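Local coordinates for ABC transporter, substrate binding protein (Polyamine) (Agrobacterium tumefaciens, PDB 4EUO), which binds gamma-aminobutyric acid in the periplasm as the substrate-binding protein of an ABC transporter, probably delivering it for uptake, at residues A[61-64]-A[65-68]; A[106-109]-A[110-113]; A[242-245]-A[246-250]. All coordinates share one frame; numbering follows the deposited sequence. Where two conformers were deposited one is given.

Contact 1: residues A[61-64]-A[65-68]; sequences GDYA and AQAG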
loop_
_atom_site.group_PDB
_atom_site.type_symbol
_atom_site.label_atom_id
_atom_site.label_comp_id
_atom_site.label_asym_id
_atom_site.label_seq_id
_atom_site.Cartn_x
_atom_site.Cartn_y
_atom_site.Cartn_z
ATOM N N GLY A 61 3.301 4.434 4.082
ATOM C CA GLY A 61 4.534 5.121 4.471
ATOM C C GLY A 61 4.403 6.610 4.711
ATOM O O GLY A 61 5.150 7.168 5.537
ATOM N N ASP A 62 3.494 7.287 4.012
ATOM C CA ASP A 62 3.339 8.724 4.243
ATOM C C ASP A 62 2.718 8.992 5.620
ATOM O O ASP A 62 3.098 9.945 6.301
ATOM C CB ASP A 62 2.527 9.374 3.121
ATOM C CG ASP A 62 1.076 8.955 3.107
ATOM O OD1 ASP A 62 0.811 7.740 2.906
ATOM O OD2 ASP A 62 0.218 9.815 3.342
ATOM N N TYR A 63 1.773 8.134 6.027
ATOM C CA TYR A 63 1.225 8.222 7.369
ATOM C C TYR A 63 2.345 7.951 8.392
ATOM O O TYR A 63 2.541 8.750 9.336
ATOM C CB TYR A 63 0.080 7.219 7.554
ATOM C CG TYR A 63 -0.342 7.103 9.000
ATOM C CD1 TYR A 63 -1.284 7.972 9.542
ATOM C CD2 TYR A 63 0.221 6.132 9.837
ATOM C CE1 TYR A 63 -1.676 7.866 10.880
ATOM C CE2 TYR A 63 -0.164 6.019 11.174
ATOM C CZ TYR A 63 -1.106 6.886 11.680
ATOM O OH TYR A 63 -1.487 6.756 12.999
ATOM N N ALA A 64 3.144 6.872 8.195
ATOM C CA ALA A 64 4.216 6.523 9.155
ATOM C C ALA A 64 5.176 7.668 9.360
ATOM O O ALA A 64 5.625 7.885 10.504
ATOM C CB ALA A 64 4.994 5.331 8.617
ATOM N N ALA A 65 5.545 8.385 8.286
ATOM C CA ALA A 65 6.555 9.430 8.349
ATOM C C ALA A 65 6.090 10.671 9.070
ATOM O O ALA A 65 6.936 11.520 9.399
ATOM C CB ALA A 65 7.084 9.753 6.959
ATOM N N GLN A 66 4.795 10.826 9.309
ATOM C CA GLN A 66 4.354 11.981 10.073
ATOM C C GLN A 66 3.673 11.649 11.391
ATOM O O GLN A 66 3.412 12.568 12.159
ATOM C CB GLN A 66 3.551 12.934 9.204
ATOM C CG GLN A 66 2.343 12.290 8.581
ATOM C CD GLN A 66 1.122 12.321 9.430
ATOM O OE1 GLN A 66 0.529 13.387 9.649
ATOM N NE2 GLN A 66 0.700 11.139 9.911
ATOM N N ALA A 67 3.383 10.384 11.672
ATOM C CA ALA A 67 2.640 10.027 12.881
ATOM C C ALA A 67 3.490 10.090 14.165
ATOM O O ALA A 67 2.941 10.358 15.233
ATOM C CB ALA A 67 1.977 8.654 12.713
ATOM N N GLY A 68 4.794 9.922 14.055
ATOM C CA GLY A 68 5.662 9.974 15.250
ATOM C C GLY A 68 5.654 11.293 16.015
ATOM O O GLY A 68 5.257 11.338 17.196
HETATM O O HOH W 1 6.682 9.639 12.207
#

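Contact 2: residues A[106-109]-A[110-113]; sequences GCNV and DSVS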
loop_
_atom_site.group_PDB
_atom_site.type_symbol
_atom_site.label_atom_id
_atom_site.label_comp_id
_atom_site.label_asym_id
_atom_site.label_seq_id
_atom_site.Cartn_x
_atom_site.Cartn_y
_atom_site.Cartn_z
ATOM N N GLY A 106 -5.453 -2.413 -13.190
ATOM C CA GLY A 106 -6.010 -3.765 -13.237
ATOM C C GLY A 106 -7.232 -3.795 -14.121
ATOM O O GLY A 106 -7.949 -2.791 -14.247
ATOM N N CYS A 107 -7.470 -4.971 -14.760
ATOM C CA CYS A 107 -8.553 -5.053 -15.695
ATOM C C CYS A 107 -9.164 -6.440 -15.768
ATOM O O CYS A 107 -8.455 -7.423 -15.960
ATOM C CB CYS A 107 -8.059 -4.596 -17.065
ATOM S SG CYS A 107 -9.327 -4.637 -18.353
ATOM N N ASN A 108 -10.494 -6.490 -15.731
ATOM C CA ASN A 108 -11.243 -7.738 -15.952
ATOM C C ASN A 108 -11.389 -7.797 -17.497
ATOM O O ASN A 108 -12.356 -7.285 -18.100
ATOM C CB ASN A 108 -12.595 -7.621 -15.259
ATOM C CG ASN A 108 -13.490 -8.827 -15.436
ATOM O OD1 ASN A 108 -13.397 -9.540 -16.438
ATOM N ND2 ASN A 108 -14.351 -9.073 -14.474
ATOM N N VAL A 109 -10.359 -8.348 -18.119
ATOM C CA VAL A 109 -10.186 -8.322 -19.568
ATOM C C VAL A 109 -11.371 -8.853 -20.390
ATOM O O VAL A 109 -11.776 -8.231 -21.375
ATOM C CB VAL A 109 -8.822 -8.952 -19.971
ATOM C CG1 VAL A 109 -8.683 -10.424 -19.517
ATOM C CG2 VAL A 109 -8.564 -8.805 -21.469
ATOM N N ASP A 110 -11.966 -9.948 -19.932
ATOM C CA ASP A 110 -13.054 -10.575 -20.674
ATOM C C ASP A 110 -14.392 -9.882 -20.544
ATOM O O ASP A 110 -15.321 -10.255 -21.261
ATOM C CB ASP A 110 -13.139 -12.072 -20.327
ATOM C CG ASP A 110 -11.958 -12.904 -20.807
ATOM O OD1 ASP A 110 -11.208 -12.427 -21.707
ATOM O OD2 ASP A 110 -11.777 -14.021 -20.287
ATOM N N SER A 111 -14.501 -8.858 -19.665
ATOM C CA SER A 111 -15.751 -8.134 -19.448
ATOM C C SER A 111 -15.828 -6.806 -20.187
ATOM O O SER A 111 -16.853 -6.122 -20.125
ATOM C CB SER A 111 -15.958 -7.894 -17.957
ATOM O OG SER A 111 -14.974 -6.989 -17.489
ATOM N N VAL A 112 -14.721 -6.401 -20.835
ATOM C CA VAL A 112 -14.675 -5.122 -21.515
ATOM C C VAL A 112 -14.206 -5.291 -22.956
ATOM O O VAL A 112 -13.490 -6.249 -23.263
ATOM C CB VAL A 112 -13.784 -4.091 -20.760
ATOM C CG1 VAL A 112 -14.383 -3.731 -19.405
ATOM C CG2 VAL A 112 -12.345 -4.578 -20.609
ATOM N N SER A 113 -14.504 -4.296 -23.792
ATOM C CA SER A 113 -14.046 -4.314 -25.173
ATOM C C SER A 113 -12.517 -4.197 -25.203
ATOM O O SER A 113 -11.852 -4.910 -25.949
ATOM C CB SER A 113 -14.669 -3.157 -25.942
ATOM O OG SER A 113 -14.121 -3.179 -27.247
HETATM O O HOH W 2 -11.605 -11.306 -17.321
#

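Contact 3: residues A[242-245]-A[246-250]; sequences KFIA and LATSA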
loop_
_atom_site.group_PDB
_atom_site.type_symbol
_atom_site.label_atom_id
_atom_site.label_comp_id
_atom_site.label_asym_id
_atom_site.label_seq_id
_atom_site.Cartn_x
_atom_site.Cartn_y
_atom_site.Cartn_z
ATOM N N LYS A 242 10.584 -6.981 18.532
ATOM C CA LYS A 242 11.060 -8.272 18.052
ATOM C C LYS A 242 10.285 -8.731 16.828
ATOM O O LYS A 242 10.849 -9.346 15.906
ATOM C CB LYS A 242 10.992 -9.337 19.169
ATOM C CG LYS A 242 12.017 -9.116 20.277
ATOM C CD LYS A 242 11.819 -10.142 21.385
ATOM C CE LYS A 242 12.743 -9.886 22.550
ATOM N NZ LYS A 242 12.443 -10.798 23.683
ATOM N N PHE A 243 8.966 -8.421 16.796
ATOM C CA PHE A 243 8.157 -8.824 15.661
ATOM C C PHE A 243 8.592 -8.049 14.414
ATOM O O PHE A 243 8.718 -8.664 13.340
ATOM C CB PHE A 243 6.666 -8.588 15.960
ATOM C CG PHE A 243 5.775 -9.021 14.814
ATOM C CD1 PHE A 243 5.359 -10.336 14.694
ATOM C CD2 PHE A 243 5.437 -8.130 13.799
ATOM C CE1 PHE A 243 4.563 -10.746 13.621
ATOM C CE2 PHE A 243 4.639 -8.538 12.725
ATOM C CZ PHE A 243 4.235 -9.844 12.619
ATOM N N ILE A 244 8.858 -6.747 14.570
ATOM C CA ILE A 244 9.290 -5.942 13.421
ATOM C C ILE A 244 10.655 -6.436 12.926
ATOM O O ILE A 244 10.861 -6.591 11.712
ATOM C CB ILE A 244 9.274 -4.460 13.755
ATOM C CG1 ILE A 244 7.811 -3.988 13.955
ATOM C CG2 ILE A 244 9.987 -3.652 12.662
ATOM C CD1 ILE A 244 7.668 -2.542 14.327
ATOM N N ALA A 245 11.571 -6.783 13.870
ATOM C CA ALA A 245 12.886 -7.298 13.475
ATOM C C ALA A 245 12.709 -8.595 12.675
ATOM O O ALA A 245 13.406 -8.798 11.675
ATOM C CB ALA A 245 13.718 -7.549 14.728
ATOM N N LEU A 246 11.786 -9.455 13.086
ATOM C CA LEU A 246 11.526 -10.692 12.399
ATOM C C LEU A 246 10.871 -10.436 11.018
ATOM O O LEU A 246 11.329 -10.952 9.999
ATOM C CB LEU A 246 10.655 -11.603 13.289
ATOM C CG LEU A 246 10.249 -12.984 12.736
ATOM C CD1 LEU A 246 9.075 -12.916 11.733
ATOM C CD2 LEU A 246 11.435 -13.796 12.199
ATOM N N ALA A 247 9.785 -9.652 11.003
ATOM C CA ALA A 247 9.031 -9.419 9.762
ATOM C C ALA A 247 9.865 -8.783 8.650
ATOM O O ALA A 247 9.571 -8.979 7.457
ATOM C CB ALA A 247 7.842 -8.523 10.075
ATOM N N THR A 248 10.866 -8.001 9.050
ATOM C CA THR A 248 11.730 -7.301 8.101
ATOM C C THR A 248 13.043 -8.022 7.819
ATOM O O THR A 248 13.863 -7.505 7.043
ATOM C CB THR A 248 11.964 -5.854 8.485
ATOM O OG1 THR A 248 12.684 -5.801 9.722
ATOM C CG2 THR A 248 10.669 -5.056 8.595
ATOM N N SER A 249 13.214 -9.235 8.397
ATOM C CA SER A 249 14.414 -10.029 8.118
ATOM C C SER A 249 14.313 -10.648 6.703
ATOM O O SER A 249 13.247 -10.696 6.084
ATOM C CB SER A 249 14.641 -11.072 9.205
ATOM O OG SER A 249 13.600 -12.023 9.251
ATOM N N ALA A 250 15.450 -11.115 6.167
ATOM C CA ALA A 250 15.548 -11.522 4.783
ATOM C C ALA A 250 14.617 -12.606 4.347
ATOM O O ALA A 250 13.920 -12.432 3.346
ATOM C CB ALA A 250 16.990 -11.895 4.435
HETATM O O HOH W 3 15.013 -7.115 10.332
#

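Contact 1: residues A[61-64]-A[65-68]
The CB of Ala67 sits over one face of the Tyr63 ring, 4.0 Å from the ring centroid and displaced toward the rim, which makes a CH-pi contact; Tyr63 CZ and CE2 both lie 3.7 Å from Ala67 CB. Tyr63 takes its CG anti to the backbone N (chi1 169°), which carries the ring along the helix over the next turn. Gln66 crosses the tyrosine at about a right angle, its amide plane turned 45° from the ring. Its chain folds back at chi2 and brings Gln66 NE2 to Tyr63 O at 3.1 Å; this nearly straight bond lies in the carbonyl plane, on a lone pair. The Gln66 backbone N reaches the same oxygen, Tyr63 O, from above that plane at 3.1 Å, and Ala67 N adds a weak bond, so three N-H groups of the last turn converge on one carbonyl. Lys70 holds the other end of the amide through Gln66 OE1, while Tyr40 stacks on the Tyr63 ring. One water donates to Ala64 O and accepts from Gly68 N. An i to i+3 backbone bond, a weak i to i+4 bond, a side-chain amide and a bridging water together form the C-terminal end of helix 61-67.

Contact 2: residues A[106-109]-A[110-113]
Ser111 folds back on Asn108 through its backbone: Ser111 N donates to Asn108 O at 3.1 Å, from above the carbonyl plane. In one of the two conformers of Ser111 the hydroxyl joins it, Ser111 OG donating to the same Asn108 O at 2.7 Å from the same face of that plane. A chi1 of 67° places the hydroxyl there in this conformer, between its own backbone N and carbonyl carbon, and it then also lies against the Asn108 side chain, with Asn108 CG 3.1 Å from Ser111 OG. A water links the two segments as well, donating to Asn108 OD1 at 2.7 Å and accepting from Asp110 N at 3.0 Å. Val109 and Asp110 lie side by side and point the same way. Val112 CG2 packs against Cys107 SG at 3.8 Å and also approaches Asn108 O.

Further out, Asn108 ND2 is anchored by the carbonyl of Ile189, which ties the amide to the end of helix 182-190 in the same chain while its OD1 serves the water. Cys107 is joined by a disulfide to Cys115, and Val109 touches that same partner, so the loop is tethered at its strand end and again beyond Ser113. Pro195 packs against Ser111 and Val112. Asn108 is itself the centre of an inverse gamma turn, and the chain then passes directly into a short 3-10 turn whose first carbonyl accepts the Ser111 N-H and, in one conformer, its hydroxyl: a tight surface turn that ends strand 96-107 and opens a disulfide-closed loop.

Contact 3: residues A[242-245]-A[246-250]
The Phe243 ring is approached obliquely by Ala247 CB, one turn further along the helix, with Phe243 CE2 4.2 Å from Ala247 CB. With CG anti to the backbone N (chi1 -179°), the ring is carried away from the helix to meet Phe24 edge-to-face and Phe5 with planes at about 40°. Ile244 CG2 and Thr248 CG2 come within 4.4 Å of each other; both residues touch Leu228 and Val96 of neighbouring strands. Polar bonding then closes the helix. Ile244 O accepts Thr248 OG1 at 2.8 Å and the Thr248 backbone N at 3.0 Å, from opposite faces of its carbonyl plane. A water donates both to Thr248 OG1 and to Ala245 O, at 2.7 Å each, giving Ala245 O a donor where Ser249 N is poorly angled to bond it. Beyond it, Ser249 OG donates to Leu246 O at 2.6 Å, in the carbonyl plane and on a lone pair, while Ser249 N bonds the same oxygen. Hydroxyls thus add to N-H donors at Ile244 O and Leu246 O, and Gln253 bonds Ala247 O. The chemistry implies that these carbonyls, which would probably concentrate negative polarity at a helix C-terminus, are satisfied as the chain turns into helix 250-260.

In the fold
The three contacts follow one another along the chain without touching. Contact 1 lies on helix 61-67, directly after strand 56-60; contact 2 lies where strand 96-107 ends; contact 3 closes helix 237-247, which follows strand 215-229. Those three strands belong to one mixed sheet, in which 215-229 pairs with both 56-60 and 96-107. Between centres, contacts 1 and 3 are about 19 Å apart, whereas contact 2 lies about 36 Å from contact 1 and about 38 Å from contact 3, across the chain's centre from both. Contacts 1 and 3 thus close helices and contact 2 a strand of the periplasmic binding protein fold. The side chain of Asp62 in contact 1 lies about 8 Å from the bound gamma-aminobutyric acid.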